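Local coordinates for protein transcriptional regulator (Aquifex aeolicus, PDB 2EH3) that probably binds DNA through an N-terminal helix-turn-helix and acts as a TetR/AcrR-family transcription regulator, its larger helical domain carrying bound magnesium ions, at residues 139-144 against 166-171. Residues are numbered along the deposited sequence; the frame is centred on the assembly and turned at random.
Sequences LGFLRQ and EGLKLI
Phe141 meets Gly167 where two consecutive helices of the all-helical, tetracycline-repressor-like C-terminal domain pack together, and the pair illustrates how a large ring on one helix can be accommodated by a glycine on the next. The ring touches bare main chain: its CE2 lies 3.7 Å from Gly167 CA, and CZ is almost as near to the same atom, at 3.8 Å. Because Gly167 carries no side chain on the surface turned toward helix 131-152, the outer end of the ring reaches the backbone of helix 157-171 directly, although Phe141 CA and Gly167 CA stand 8.2 Å apart. The first torsion sets this reach: CG is anti to the backbone N of Phe141 (chi1 173°), which carries the ring across the gap between the helices.

Leu168 supplies the flanking apolar contact. Its side chain leaves the backbone off to one side of the neighbouring helix, but the branched end comes nearer, bringing Leu168 CD2 to 4.4 Å from Phe141 CD2, a looser van der Waals approach than that at the glycine. The interaction is thus apolar packing throughout, in a buried setting.

One shell out, Leu168 also rests on Ile138 and on Leu77 of helix 73-86, joining the helix pair to the helix that bears the magnesium ligands Glu75, Glu78 and Glu82; the side chain of Leu168 is about 10 Å from a bound magnesium ion. Ile171 continues the seam against Leu134 and Ile137. Phe141 additionally packs on Glu136 of the second subunit, while Arg143 NH1 hydrogen-bonds to Gln144 OE1 of that subunit, so helix 131-152 serves both the intrachain packing and the dimer interface. Within helix 157-171, Gly167 O accepts the helical bond from Ile171 N at 3.0 Å.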
loop_
_atom_site.group_PDB
_atom_site.type_symbol
_atom_site.label_atom_id
_atom_site.label_comp_id
_atom_site.label_asym_id
_atom_site.label_seq_id
_atom_site.Cartn_x
_atom_site.Cartn_y
_atom_site.Cartn_z
ATOM N N LEU A 139 7.012 9.260 -4.421
ATOM C CA LEU A 139 6.897 7.818 -4.231
ATOM C C LEU A 139 5.466 7.463 -3.843
ATOM O O LEU A 139 4.940 6.442 -4.275
ATOM C CB LEU A 139 7.853 7.314 -3.147
ATOM C CG LEU A 139 9.323 7.228 -3.549
ATOM C CD1 LEU A 139 10.123 6.604 -2.397
ATOM C CD2 LEU A 139 9.476 6.374 -4.788
ATOM N N GLY A 140 4.838 8.310 -3.031
ATOM C CA GLY A 140 3.460 8.064 -2.638
ATOM C C GLY A 140 2.536 8.075 -3.846
ATOM O O GLY A 140 1.695 7.186 -4.018
ATOM N N PHE A 141 2.729 9.063 -4.703
ATOM C CA PHE A 141 1.918 9.205 -5.912
ATOM C C PHE A 141 2.129 8.016 -6.851
ATOM O O PHE A 141 1.161 7.456 -7.372
ATOM C CB PHE A 141 2.306 10.549 -6.561
ATOM C CG PHE A 141 1.694 10.813 -7.921
ATOM C CD1 PHE A 141 0.340 10.579 -8.177
ATOM C CD2 PHE A 141 2.486 11.370 -8.934
ATOM C CE1 PHE A 141 -0.220 10.910 -9.437
ATOM C CE2 PHE A 141 1.934 11.700 -10.167
ATOM C CZ PHE A 141 0.578 11.472 -10.413
ATOM N N LEU A 142 3.378 7.615 -7.048
ATOM C CA LEU A 142 3.664 6.488 -7.942
ATOM C C LEU A 142 3.014 5.234 -7.373
ATOM O O LEU A 142 2.401 4.455 -8.114
ATOM C CB LEU A 142 5.171 6.321 -8.077
ATOM C CG LEU A 142 5.720 5.241 -8.994
ATOM C CD1 LEU A 142 5.235 5.470 -10.420
ATOM C CD2 LEU A 142 7.244 5.291 -8.908
ATOM N N ARG A 143 3.112 5.032 -6.059
ATOM C CA ARG A 143 2.499 3.849 -5.452
ATOM C C ARG A 143 0.960 3.874 -5.598
ATOM O O ARG A 143 0.350 2.847 -5.906
ATOM C CB ARG A 143 2.993 3.732 -4.008
ATOM C CG ARG A 143 4.525 3.483 -4.044
ATOM C CD ARG A 143 5.214 3.619 -2.691
ATOM N NE ARG A 143 4.918 2.502 -1.798
ATOM C CZ ARG A 143 5.292 2.458 -0.523
ATOM N NH1 ARG A 143 5.963 3.461 0.001
ATOM N NH2 ARG A 143 5.020 1.400 0.220
ATOM N N GLN A 144 0.339 5.052 -5.456
ATOM C CA GLN A 144 -1.109 5.211 -5.621
ATOM C C GLN A 144 -1.487 4.782 -7.053
ATOM O O GLN A 144 -2.448 4.035 -7.265
ATOM C CB GLN A 144 -1.513 6.681 -5.400
ATOM C CG GLN A 144 -2.959 7.069 -5.756
ATOM C CD GLN A 144 -3.961 6.835 -4.632
ATOM O OE1 GLN A 144 -3.587 6.661 -3.475
ATOM N NE2 GLN A 144 -5.242 6.859 -4.971
ATOM N N GLU A 166 1.171 14.279 -15.849
ATOM C CA GLU A 166 0.453 15.455 -15.379
ATOM C C GLU A 166 0.709 15.778 -13.927
ATOM O O GLU A 166 0.835 16.952 -13.572
ATOM C CB GLU A 166 -1.042 15.301 -15.664
ATOM C CG GLU A 166 -1.345 15.512 -17.162
ATOM C CD GLU A 166 -0.741 16.813 -17.727
ATOM O OE1 GLU A 166 -1.089 17.912 -17.223
ATOM O OE2 GLU A 166 0.082 16.734 -18.682
ATOM N N GLY A 167 0.815 14.746 -13.097
ATOM C CA GLY A 167 1.065 14.984 -11.687
ATOM C C GLY A 167 2.454 15.522 -11.442
ATOM O O GLY A 167 2.604 16.413 -10.602
ATOM N N LEU A 168 3.460 15.022 -12.164
ATOM C CA LEU A 168 4.822 15.519 -11.980
ATOM C C LEU A 168 4.950 16.943 -12.486
ATOM O O LEU A 168 5.657 17.747 -11.888
ATOM C CB LEU A 168 5.833 14.608 -12.665
ATOM C CG LEU A 168 5.894 13.208 -12.062
ATOM C CD1 LEU A 168 7.009 12.494 -12.782
ATOM C CD2 LEU A 168 6.138 13.208 -10.541
ATOM N N LYS A 169 4.251 17.262 -13.573
ATOM C CA LYS A 169 4.279 18.615 -14.095
ATOM C C LYS A 169 3.734 19.556 -13.034
ATOM O O LYS A 169 4.301 20.623 -12.783
ATOM C CB LYS A 169 3.436 18.719 -15.379
ATOM C CG LYS A 169 3.283 20.155 -15.893
ATOM C CD LYS A 169 2.568 20.202 -17.247
ATOM C CE LYS A 169 2.422 21.645 -17.739
ATOM N NZ LYS A 169 2.135 21.718 -19.197
ATOM N N LEU A 170 2.636 19.167 -12.391
ATOM C CA LEU A 170 2.057 20.015 -11.366
ATOM C C LEU A 170 3.039 20.197 -10.203
ATOM O O LEU A 170 3.269 21.320 -9.733
ATOM C CB LEU A 170 0.735 19.416 -10.883
ATOM C CG LEU A 170 -0.065 20.192 -9.830
ATOM C CD1 LEU A 170 -1.506 19.714 -9.894
ATOM C CD2 LEU A 170 0.518 20.004 -8.440
ATOM N N ILE A 171 3.656 19.106 -9.771
ATOM C CA ILE A 171 4.611 19.163 -8.664
ATOM C C ILE A 171 5.848 20.008 -8.988
ATOM O O ILE A 171 6.221 20.898 -8.193
ATOM C CB ILE A 171 5.019 17.711 -8.243
ATOM C CG1 ILE A 171 3.813 16.971 -7.636
ATOM C CG2 ILE A 171 6.195 17.758 -7.243
ATOM C CD1 ILE A 171 3.969 15.443 -7.472
#